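Local coordinates for protein LD10117p (Drosophila melanogaster, PDB 5HJQ) that acts as a GTPase-activating protein for Rab35 in synaptic vesicle protein recycling and binds phosphoinositides through its TBC domain, at residues I108-P118 and I203-E212; A280-I290 and C340-L351. All coordinates share one frame; numbering follows the deposited sequence.

Contact 1 of 2, residues I108-P118 and I203-E212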
loop_
_atom_site.group_PDB
_atom_site.type_symbol
_atom_site.label_atom_id
_atom_site.label_comp_id
_atom_site.label_asym_id
_atom_site.label_seq_id
_atom_site.Cartn_x
_atom_site.Cartn_y
_atom_site.Cartn_z
ATOM N N ILE A 108 11.897 7.605 10.628
ATOM C CA ILE A 108 10.885 6.643 11.042
ATOM C C ILE A 108 10.288 6.981 12.415
ATOM O O ILE A 108 9.179 6.557 12.742
ATOM C CB ILE A 108 11.480 5.211 11.058
ATOM C CG1 ILE A 108 10.384 4.156 11.212
ATOM C CG2 ILE A 108 12.543 5.078 12.138
ATOM C CD1 ILE A 108 9.363 4.189 10.108
ATOM N N ASN A 109 11.014 7.772 13.201
ATOM C CA ASN A 109 10.599 8.087 14.566
ATOM C C ASN A 109 9.885 9.438 14.664
ATOM O O ASN A 109 9.246 9.741 15.674
ATOM C CB ASN A 109 11.817 8.044 15.499
ATOM C CG ASN A 109 11.518 8.579 16.894
ATOM O OD1 ASN A 109 11.605 9.787 17.154
ATOM N ND2 ASN A 109 11.142 7.679 17.796
ATOM N N SER A 110 9.964 10.225 13.593
ATOM C CA SER A 110 9.360 11.555 13.556
ATOM C C SER A 110 7.904 11.566 14.025
ATOM O O SER A 110 7.118 10.697 13.656
ATOM C CB SER A 110 9.446 12.134 12.144
ATOM O OG SER A 110 8.736 13.357 12.056
ATOM N N PRO A 111 7.544 12.555 14.853
ATOM C CA PRO A 111 6.185 12.647 15.389
ATOM C C PRO A 111 5.208 13.282 14.402
ATOM O O PRO A 111 4.028 13.422 14.720
ATOM C CB PRO A 111 6.362 13.532 16.625
ATOM C CG PRO A 111 7.489 14.435 16.254
ATOM C CD PRO A 111 8.426 13.601 15.402
ATOM N N ILE A 112 5.693 13.654 13.221
ATOM C CA ILE A 112 4.868 14.387 12.262
ATOM C C ILE A 112 3.748 13.513 11.694
ATOM O O ILE A 112 2.677 14.011 11.352
ATOM C CB ILE A 112 5.714 14.955 11.094
ATOM C CG1 ILE A 112 4.908 15.988 10.301
ATOM C CG2 ILE A 112 6.215 13.838 10.177
ATOM C CD1 ILE A 112 5.579 16.436 9.012
ATOM N N ARG A 113 3.985 12.207 11.620
ATOM C CA ARG A 113 3.036 11.308 10.975
ATOM C C ARG A 113 1.781 11.126 11.813
ATOM O O ARG A 113 0.698 10.896 11.273
ATOM C CB ARG A 113 3.692 9.959 10.687
ATOM C CG ARG A 113 4.757 10.058 9.620
ATOM C CD ARG A 113 5.136 8.708 9.043
ATOM N NE ARG A 113 6.054 8.885 7.924
ATOM C CZ ARG A 113 7.362 9.075 8.055
ATOM N NH1 ARG A 113 7.912 9.099 9.262
ATOM N NH2 ARG A 113 8.121 9.233 6.979
ATOM N N ALA A 114 1.927 11.254 13.127
ATOM C CA ALA A 114 0.779 11.227 14.026
ATOM C C ALA A 114 -0.218 12.317 13.642
ATOM O O ALA A 114 -1.424 12.178 13.854
ATOM C CB ALA A 114 1.224 11.394 15.468
ATOM N N GLN A 115 0.295 13.397 13.061
ATOM C CA GLN A 115 -0.545 14.496 12.605
ATOM C C GLN A 115 -0.700 14.537 11.083
ATOM O O GLN A 115 -1.778 14.845 10.578
ATOM C CB GLN A 115 0.018 15.832 13.097
ATOM C CG GLN A 115 -0.211 16.103 14.579
ATOM C CD GLN A 115 0.280 17.474 14.999
ATOM O OE1 GLN A 115 -0.505 18.418 15.114
ATOM N NE2 GLN A 115 1.582 17.592 15.230
ATOM N N LEU A 116 0.377 14.243 10.358
ATOM C CA LEU A 116 0.373 14.354 8.900
ATOM C C LEU A 116 -0.614 13.393 8.242
ATOM O O LEU A 116 -1.414 13.796 7.398
ATOM C CB LEU A 116 1.778 14.112 8.339
ATOM C CG LEU A 116 1.941 14.161 6.817
ATOM C CD1 LEU A 116 1.354 15.442 6.242
ATOM C CD2 LEU A 116 3.411 14.028 6.436
ATOM N N TRP A 117 -0.561 12.126 8.637
ATOM C CA TRP A 117 -1.374 11.096 7.990
ATOM C C TRP A 117 -2.888 11.219 8.219
ATOM O O TRP A 117 -3.657 11.032 7.275
ATOM C CB TRP A 117 -0.901 9.706 8.419
ATOM C CG TRP A 117 0.343 9.263 7.714
ATOM C CD1 TRP A 117 1.120 10.007 6.876
ATOM C CD2 TRP A 117 0.944 7.966 7.772
ATOM N NE1 TRP A 117 2.172 9.253 6.410
ATOM C CE2 TRP A 117 2.085 7.996 6.947
ATOM C CE3 TRP A 117 0.629 6.783 8.446
ATOM C CZ2 TRP A 117 2.916 6.892 6.782
ATOM C CZ3 TRP A 117 1.450 5.685 8.274
ATOM C CH2 TRP A 117 2.583 5.747 7.451
ATOM N N PRO A 118 -3.333 11.518 9.460
ATOM C CA PRO A 118 -4.788 11.674 9.608
ATOM C C PRO A 118 -5.364 12.810 8.766
ATOM O O PRO A 118 -6.527 12.753 8.365
ATOM C CB PRO A 118 -4.957 11.973 11.098
ATOM C CG PRO A 118 -3.793 11.320 11.735
ATOM C CD PRO A 118 -2.657 11.507 10.772
ATOM N N ILE A 203 -0.386 -0.516 9.288
ATOM C CA ILE A 203 0.576 0.557 9.055
ATOM C C ILE A 203 0.149 1.846 9.750
ATOM O O ILE A 203 0.953 2.506 10.410
ATOM C CB ILE A 203 0.759 0.826 7.548
ATOM C CG1 ILE A 203 1.359 -0.399 6.854
ATOM C CG2 ILE A 203 1.649 2.033 7.325
ATOM C CD1 ILE A 203 1.627 -0.194 5.378
ATOM N N LEU A 204 -1.122 2.196 9.591
ATOM C CA LEU A 204 -1.694 3.363 10.246
ATOM C C LEU A 204 -1.483 3.300 11.754
ATOM O O LEU A 204 -1.120 4.292 12.383
ATOM C CB LEU A 204 -3.183 3.466 9.929
ATOM C CG LEU A 204 -3.548 3.725 8.469
ATOM C CD1 LEU A 204 -5.030 3.505 8.264
ATOM C CD2 LEU A 204 -3.160 5.141 8.088
ATOM N N LEU A 205 -1.695 2.115 12.317
ATOM C CA LEU A 205 -1.627 1.901 13.758
ATOM C C LEU A 205 -0.223 2.081 14.336
ATOM O O LEU A 205 -0.049 2.094 15.552
ATOM C CB LEU A 205 -2.149 0.503 14.095
ATOM C CG LEU A 205 -3.674 0.360 14.090
ATOM C CD1 LEU A 205 -4.089 -1.083 14.340
ATOM C CD2 LEU A 205 -4.288 1.291 15.138
ATOM N N HIS A 206 0.775 2.214 13.470
ATOM C CA HIS A 206 2.146 2.410 13.926
ATOM C C HIS A 206 2.426 3.862 14.314
ATOM O O HIS A 206 3.479 4.161 14.873
ATOM C CB HIS A 206 3.142 1.971 12.847
ATOM C CG HIS A 206 3.335 0.488 12.762
ATOM N ND1 HIS A 206 2.379 -0.361 12.246
ATOM C CD2 HIS A 206 4.374 -0.296 13.130
ATOM C CE1 HIS A 206 2.822 -1.604 12.299
ATOM N NE2 HIS A 206 4.031 -1.593 12.832
ATOM N N PHE A 207 1.491 4.761 14.020
ATOM C CA PHE A 207 1.749 6.187 14.192
ATOM C C PHE A 207 0.584 6.961 14.805
ATOM O O PHE A 207 0.740 8.122 15.179
ATOM C CB PHE A 207 2.114 6.811 12.846
ATOM C CG PHE A 207 3.282 6.154 12.177
ATOM C CD1 PHE A 207 4.576 6.433 12.582
ATOM C CD2 PHE A 207 3.088 5.255 11.142
ATOM C CE1 PHE A 207 5.655 5.824 11.969
ATOM C CE2 PHE A 207 4.160 4.641 10.525
ATOM C CZ PHE A 207 5.446 4.928 10.935
ATOM N N MET A 208 -0.583 6.333 14.899
ATOM C CA MET A 208 -1.747 7.007 15.469
ATOM C C MET A 208 -2.576 6.069 16.346
ATOM O O MET A 208 -2.229 4.902 16.532
ATOM C CB MET A 208 -2.619 7.593 14.357
ATOM C CG MET A 208 -3.323 6.541 13.505
ATOM S SD MET A 208 -4.110 7.256 12.051
ATOM C CE MET A 208 -2.671 7.744 11.103
ATOM N N SER A 209 -3.670 6.590 16.891
ATOM C CA SER A 209 -4.535 5.800 17.757
ATOM C C SER A 209 -5.475 4.922 16.943
ATOM O O SER A 209 -5.586 5.074 15.726
ATOM C CB SER A 209 -5.343 6.709 18.684
ATOM O OG SER A 209 -6.229 7.527 17.942
ATOM N N GLU A 210 -6.153 4.009 17.630
ATOM C CA GLU A 210 -7.100 3.096 17.006
ATOM C C GLU A 210 -8.216 3.829 16.274
ATOM O O GLU A 210 -8.551 3.490 15.138
ATOM C CB GLU A 210 -7.699 2.164 18.059
ATOM C CG GLU A 210 -8.959 1.442 17.615
ATOM C CD GLU A 210 -9.328 0.298 18.539
ATOM O OE1 GLU A 210 -8.593 0.072 19.525
ATOM O OE2 GLU A 210 -10.350 -0.374 18.280
ATOM N N GLU A 211 -8.787 4.833 16.930
ATOM C CA GLU A 211 -9.893 5.587 16.351
ATOM C C GLU A 211 -9.439 6.429 15.163
ATOM O O GLU A 211 -10.164 6.556 14.178
ATOM C CB GLU A 211 -10.553 6.483 17.400
ATOM C CG GLU A 211 -11.740 7.258 16.853
ATOM C CD GLU A 211 -12.470 8.046 17.917
ATOM O OE1 GLU A 211 -11.892 8.252 19.006
ATOM O OE2 GLU A 211 -13.621 8.462 17.662
ATOM N N GLU A 212 -8.247 7.009 15.257
ATOM C CA GLU A 212 -7.710 7.802 14.157
ATOM C C GLU A 212 -7.426 6.933 12.932
ATOM O O GLU A 212 -7.699 7.336 11.801
ATOM C CB GLU A 212 -6.441 8.534 14.589
ATOM C CG GLU A 212 -6.711 9.858 15.272
ATOM C CD GLU A 212 -5.461 10.479 15.867
ATOM O OE1 GLU A 212 -4.723 9.763 16.577
ATOM O OE2 GLU A 212 -5.216 11.682 15.621
#

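Contact 2 of 2, residues A280-I290 and C340-L351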
loop_
_atom_site.group_PDB
_atom_site.type_symbol
_atom_site.label_atom_id
_atom_site.label_comp_id
_atom_site.label_asym_id
_atom_site.label_seq_id
_atom_site.Cartn_x
_atom_site.Cartn_y
_atom_site.Cartn_z
ATOM N N ALA A 280 4.262 -6.803 1.220
ATOM C CA ALA A 280 4.804 -7.976 1.902
ATOM C C ALA A 280 6.250 -8.273 1.516
ATOM O O ALA A 280 6.787 -9.327 1.858
ATOM C CB ALA A 280 3.928 -9.192 1.623
ATOM N N GLY A 281 6.879 -7.345 0.806
ATOM C CA GLY A 281 8.253 -7.527 0.381
ATOM C C GLY A 281 9.164 -6.413 0.856
ATOM O O GLY A 281 10.092 -6.651 1.627
ATOM N N LEU A 282 8.896 -5.197 0.386
ATOM C CA LEU A 282 9.702 -4.032 0.736
ATOM C C LEU A 282 9.817 -3.881 2.244
ATOM O O LEU A 282 8.859 -4.140 2.967
ATOM C CB LEU A 282 9.105 -2.758 0.134
ATOM C CG LEU A 282 9.054 -2.669 -1.389
ATOM C CD1 LEU A 282 8.586 -1.296 -1.828
ATOM C CD2 LEU A 282 10.418 -2.989 -1.978
ATOM N N PRO A 283 10.999 -3.470 2.723
ATOM C CA PRO A 283 11.187 -3.249 4.157
ATOM C C PRO A 283 10.258 -2.148 4.668
ATOM O O PRO A 283 9.857 -1.284 3.884
ATOM C CB PRO A 283 12.659 -2.838 4.260
ATOM C CG PRO A 283 13.296 -3.319 2.995
ATOM C CD PRO A 283 12.229 -3.206 1.958
ATOM N N PHE A 284 9.918 -2.195 5.954
ATOM C CA PHE A 284 8.961 -1.266 6.558
ATOM C C PHE A 284 9.320 0.198 6.303
ATOM O O PHE A 284 8.462 1.011 5.966
ATOM C CB PHE A 284 8.866 -1.541 8.062
ATOM C CG PHE A 284 7.778 -0.777 8.754
ATOM C CD1 PHE A 284 6.452 -1.143 8.605
ATOM C CD2 PHE A 284 8.084 0.309 9.553
ATOM C CE1 PHE A 284 5.449 -0.439 9.241
ATOM C CE2 PHE A 284 7.088 1.020 10.190
ATOM C CZ PHE A 284 5.767 0.645 10.033
ATOM N N GLN A 285 10.597 0.504 6.467
ATOM C CA GLN A 285 11.193 1.786 6.122
ATOM C C GLN A 285 10.761 2.327 4.755
ATOM O O GLN A 285 10.480 3.514 4.616
ATOM C CB GLN A 285 12.705 1.606 6.165
ATOM C CG GLN A 285 13.050 0.194 5.742
ATOM C CD GLN A 285 14.482 -0.191 5.964
ATOM O OE1 GLN A 285 15.382 0.296 5.284
ATOM N NE2 GLN A 285 14.700 -1.115 6.894
ATOM N N HIS A 286 10.736 1.459 3.745
ATOM C CA HIS A 286 10.354 1.868 2.391
ATOM C C HIS A 286 8.851 2.079 2.288
ATOM O O HIS A 286 8.391 3.042 1.675
ATOM C CB HIS A 286 10.796 0.833 1.348
ATOM C CG HIS A 286 12.277 0.639 1.270
ATOM N ND1 HIS A 286 13.012 0.121 2.315
ATOM C CD2 HIS A 286 13.158 0.875 0.271
ATOM C CE1 HIS A 286 14.283 0.054 1.965
ATOM N NE2 HIS A 286 14.400 0.504 0.727
ATOM N N LEU A 287 8.096 1.168 2.895
ATOM C CA LEU A 287 6.637 1.248 2.936
ATOM C C LEU A 287 6.134 2.575 3.488
ATOM O O LEU A 287 5.184 3.155 2.961
ATOM C CB LEU A 287 6.062 0.116 3.788
ATOM C CG LEU A 287 5.817 -1.252 3.166
ATOM C CD1 LEU A 287 5.232 -2.187 4.208
ATOM C CD2 LEU A 287 4.888 -1.114 1.978
ATOM N N VAL A 288 6.767 3.036 4.562
ATOM C CA VAL A 288 6.345 4.254 5.244
ATOM C C VAL A 288 6.416 5.472 4.326
ATOM O O VAL A 288 5.444 6.220 4.203
ATOM C CB VAL A 288 7.199 4.509 6.499
ATOM C CG1 VAL A 288 6.894 5.874 7.079
ATOM C CG2 VAL A 288 6.951 3.419 7.530
ATOM N N ARG A 289 7.560 5.663 3.680
ATOM C CA ARG A 289 7.718 6.753 2.724
ATOM C C ARG A 289 6.708 6.630 1.584
ATOM O O ARG A 289 6.175 7.633 1.107
ATOM C CB ARG A 289 9.141 6.780 2.167
ATOM C CG ARG A 289 10.199 7.162 3.183
ATOM C CD ARG A 289 10.075 8.622 3.588
ATOM N NE ARG A 289 10.319 9.536 2.475
ATOM C CZ ARG A 289 9.376 10.268 1.891
ATOM N NH1 ARG A 289 8.122 10.198 2.315
ATOM N NH2 ARG A 289 9.684 11.076 0.886
ATOM N N ILE A 290 6.444 5.398 1.155
ATOM C CA ILE A 290 5.448 5.146 0.118
ATOM C C ILE A 290 4.054 5.545 0.595
ATOM O O ILE A 290 3.294 6.177 -0.138
ATOM C CB ILE A 290 5.438 3.663 -0.314
ATOM C CG1 ILE A 290 6.736 3.304 -1.035
ATOM C CG2 ILE A 290 4.254 3.372 -1.221
ATOM C CD1 ILE A 290 6.815 1.855 -1.462
ATOM N N CYS A 340 12.620 -8.041 -2.880
ATOM C CA CYS A 340 12.125 -6.827 -2.239
ATOM C C CYS A 340 12.563 -6.737 -0.779
ATOM O O CYS A 340 12.877 -5.654 -0.287
ATOM C CB CYS A 340 10.599 -6.757 -2.330
ATOM S SG CYS A 340 9.955 -6.491 -4.001
ATOM N N LYS A 341 12.585 -7.876 -0.093
ATOM C CA LYS A 341 13.019 -7.923 1.299
ATOM C C LYS A 341 14.465 -7.469 1.440
ATOM O O LYS A 341 14.871 -6.983 2.495
ATOM C CB LYS A 341 12.860 -9.333 1.871
ATOM C CG LYS A 341 11.464 -9.923 1.741
ATOM C CD LYS A 341 10.940 -10.371 3.095
ATOM C CE LYS A 341 9.585 -11.052 2.975
ATOM N NZ LYS A 341 9.687 -12.353 2.260
ATOM N N LYS A 342 15.237 -7.630 0.370
ATOM C CA LYS A 342 16.637 -7.234 0.361
ATOM C C LYS A 342 16.895 -6.171 -0.703
ATOM O O LYS A 342 17.987 -6.108 -1.268
ATOM C CB LYS A 342 17.532 -8.449 0.113
ATOM C CG LYS A 342 17.095 -9.706 0.851
ATOM C CD LYS A 342 18.074 -10.084 1.953
ATOM C CE LYS A 342 18.934 -11.271 1.538
ATOM N NZ LYS A 342 19.795 -11.753 2.653
ATOM N N ILE A 343 15.886 -5.340 -0.966
ATOM C CA ILE A 343 15.948 -4.339 -2.031
ATOM C C ILE A 343 17.194 -3.458 -1.891
ATOM O O ILE A 343 17.468 -2.911 -0.822
ATOM C CB ILE A 343 14.656 -3.470 -2.062
ATOM C CG1 ILE A 343 14.627 -2.564 -3.295
ATOM C CG2 ILE A 343 14.477 -2.670 -0.779
ATOM C CD1 ILE A 343 14.065 -3.239 -4.524
ATOM N N PRO A 344 17.984 -3.361 -2.970
ATOM C CA PRO A 344 19.289 -2.690 -2.929
ATOM C C PRO A 344 19.251 -1.170 -3.106
ATOM O O PRO A 344 20.293 -0.579 -3.387
ATOM C CB PRO A 344 20.040 -3.340 -4.094
ATOM C CG PRO A 344 18.970 -3.689 -5.067
ATOM C CD PRO A 344 17.766 -4.071 -4.245
ATOM N N VAL A 345 18.090 -0.544 -2.947
ATOM C CA VAL A 345 18.028 0.917 -2.972
ATOM C C VAL A 345 17.353 1.472 -1.724
ATOM O O VAL A 345 16.512 0.812 -1.113
ATOM C CB VAL A 345 17.287 1.450 -4.219
ATOM C CG1 VAL A 345 18.066 1.123 -5.487
ATOM C CG2 VAL A 345 15.868 0.897 -4.283
ATOM N N SER A 346 17.737 2.688 -1.352
ATOM C CA SER A 346 17.143 3.374 -0.214
ATOM C C SER A 346 15.699 3.749 -0.533
ATOM O O SER A 346 15.310 3.760 -1.700
ATOM C CB SER A 346 17.958 4.621 0.143
ATOM O OG SER A 346 17.860 5.601 -0.875
ATOM N N PRO A 347 14.895 4.046 0.504
ATOM C CA PRO A 347 13.525 4.510 0.263
ATOM C C PRO A 347 13.476 5.740 -0.638
ATOM O O PRO A 347 12.553 5.879 -1.442
ATOM C CB PRO A 347 13.018 4.849 1.668
ATOM C CG PRO A 347 13.796 3.960 2.563
ATOM C CD PRO A 347 15.160 3.843 1.940
ATOM N N ALA A 348 14.468 6.614 -0.503
ATOM C CA ALA A 348 14.518 7.848 -1.278
ATOM C C ALA A 348 14.897 7.589 -2.737
ATOM O O ALA A 348 14.356 8.218 -3.644
ATOM C CB ALA A 348 15.494 8.823 -0.647
ATOM N N LYS A 349 15.839 6.677 -2.961
ATOM C CA LYS A 349 16.242 6.323 -4.319
ATOM C C LYS A 349 15.142 5.527 -5.013
ATOM O O LYS A 349 14.970 5.612 -6.231
ATOM C CB LYS A 349 17.551 5.528 -4.307
ATOM C CG LYS A 349 18.756 6.347 -3.861
ATOM C CD LYS A 349 18.925 7.578 -4.743
ATOM C CE LYS A 349 20.049 8.474 -4.254
ATOM N NZ LYS A 349 21.360 7.767 -4.234
ATOM N N LEU A 350 14.403 4.753 -4.226
ATOM C CA LEU A 350 13.252 4.014 -4.726
ATOM C C LEU A 350 12.182 4.980 -5.212
ATOM O O LEU A 350 11.672 4.856 -6.327
ATOM C CB LEU A 350 12.686 3.103 -3.636
ATOM C CG LEU A 350 11.485 2.226 -3.997
ATOM C CD1 LEU A 350 11.884 1.169 -5.011
ATOM C CD2 LEU A 350 10.894 1.581 -2.750
ATOM N N LEU A 351 11.862 5.954 -4.365
ATOM C CA LEU A 351 10.850 6.956 -4.683
ATOM C C LEU A 351 11.277 7.891 -5.811
ATOM O O LEU A 351 10.429 8.427 -6.526
ATOM C CB LEU A 351 10.502 7.779 -3.440
ATOM C CG LEU A 351 9.270 7.354 -2.635
ATOM C CD1 LEU A 351 9.374 5.909 -2.176
ATOM C CD2 LEU A 351 9.070 8.290 -1.438
#

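Contact 1 of 2, residues I108-P118 and I203-E212
F207 sends its ring in among I108, R113 and W117, and each meets a different part of it. R113 lays CD over one face, 4.1 Å from the F207 ring centroid and 9° off the normal, a CH-pi contact, while the guanidinium farther out adds at most a weak cation-pi attraction. The backbone O of I108 lies at the ring edge, in plane, 3.7 Å from F207 CE1. W117 comes in obliquely, its six-membered ring turned 74° from that of F207, with W117 CZ3 3.3 Å from F207 CD2. CG of F207 stands beside its own backbone N, anti to the carbonyl carbon (chi1 -56°), which carries the ring toward helix 113-122. In the all-helical TBC domain this joins that helix to the turn between helices 197-204 and 210-221. An alanine in place of F207 is likely to open a gap between helix 113-122 and this turn, leaving R113 CD with the W117 face alone. Beside the rings, the bent end of M208 brings CE to 3.8 Å from both W117 CB and P118 CD. W117 CZ3 also touches I203 CG2 at 3.8 Å. Farther out, D292 receives W117 NE1 in a hydrogen bond and R113 NH2 in a salt bridge, and the carbonyls of P107 and W106 also bind the guanidinium. S209 and E212 form a capping box, its two backbone N-H bonds weak, at the start of helix 210-221.

Contact 2 of 2, residues A280-I290 and C340-L351
G281 packs its backbone against the end of helix 332-341: its O receives a CA-H...O contact from K341 CA at 3.2 Å, and a side chain at this position would run into C340 CB. Next, L282 divides its methyls, CD2 lying against C340 CB and CD1 meeting L350 CD2 tip to tip at 3.8 Å. P283, the N-cap of helix 284-297, sets CD 3.6 Å from I343 CG2, the two side chains crossing at about a right angle. One turn on, H286 is enclosed on both faces. P347 CG sits over the ring centre, 3.8 Å from the H286 centroid; I343 CG2 covers the opposite face, offset toward the rim. With the H286 CG beside its backbone N (chi1 -62°), the ring reaches across and NE2 donates to V345 O over 2.8 Å, at 164°. That acceptor lies in the ring plane and the N-H arrives in the carbonyl plane, so bond and flanking groups together fix the ring's rotation. R289 passes CG by P347 CB, then bends at chi2 and chi3 until L351 CD2 lies over one guanidinium face, 3.7 Å from R289 NH2. Its NH1 forms a salt bridge with D292 and NH2 binds the carbonyl of L101, whereas NE is buried without a partner. I290 CG1 closes the row 3.9 Å from L351 CD1. Segments 284-290 and 347-351 cross at -48° within the all-helical TBC fold, S346 capping helix 347-356, which leads to the inositol-trisphosphate pocket.

How the contacts relate
Helix 284-297 makes neighbours of two contacts that follow one another along the chain, their centres 19 Å apart. V288, on the helix of contact 2, packs against contact 1, its CG1 3.2 Å from R113 NE and its CG2 3.6 Å from I108 CD1. H206 and F284 also meet, with H206 CD2 3.5 Å from F284 CZ. D292 draws polar groups from both, pairing with R113 and W117 of contact 1 and with R289 of contact 2. Contact 2 lies nearer the phosphoinositide-binding residues: the R289 side chain is about 6 Å from that of R102, against about 12 Å for R113, while the L351 side chain is about 12 Å from the bound inositol trisphosphate.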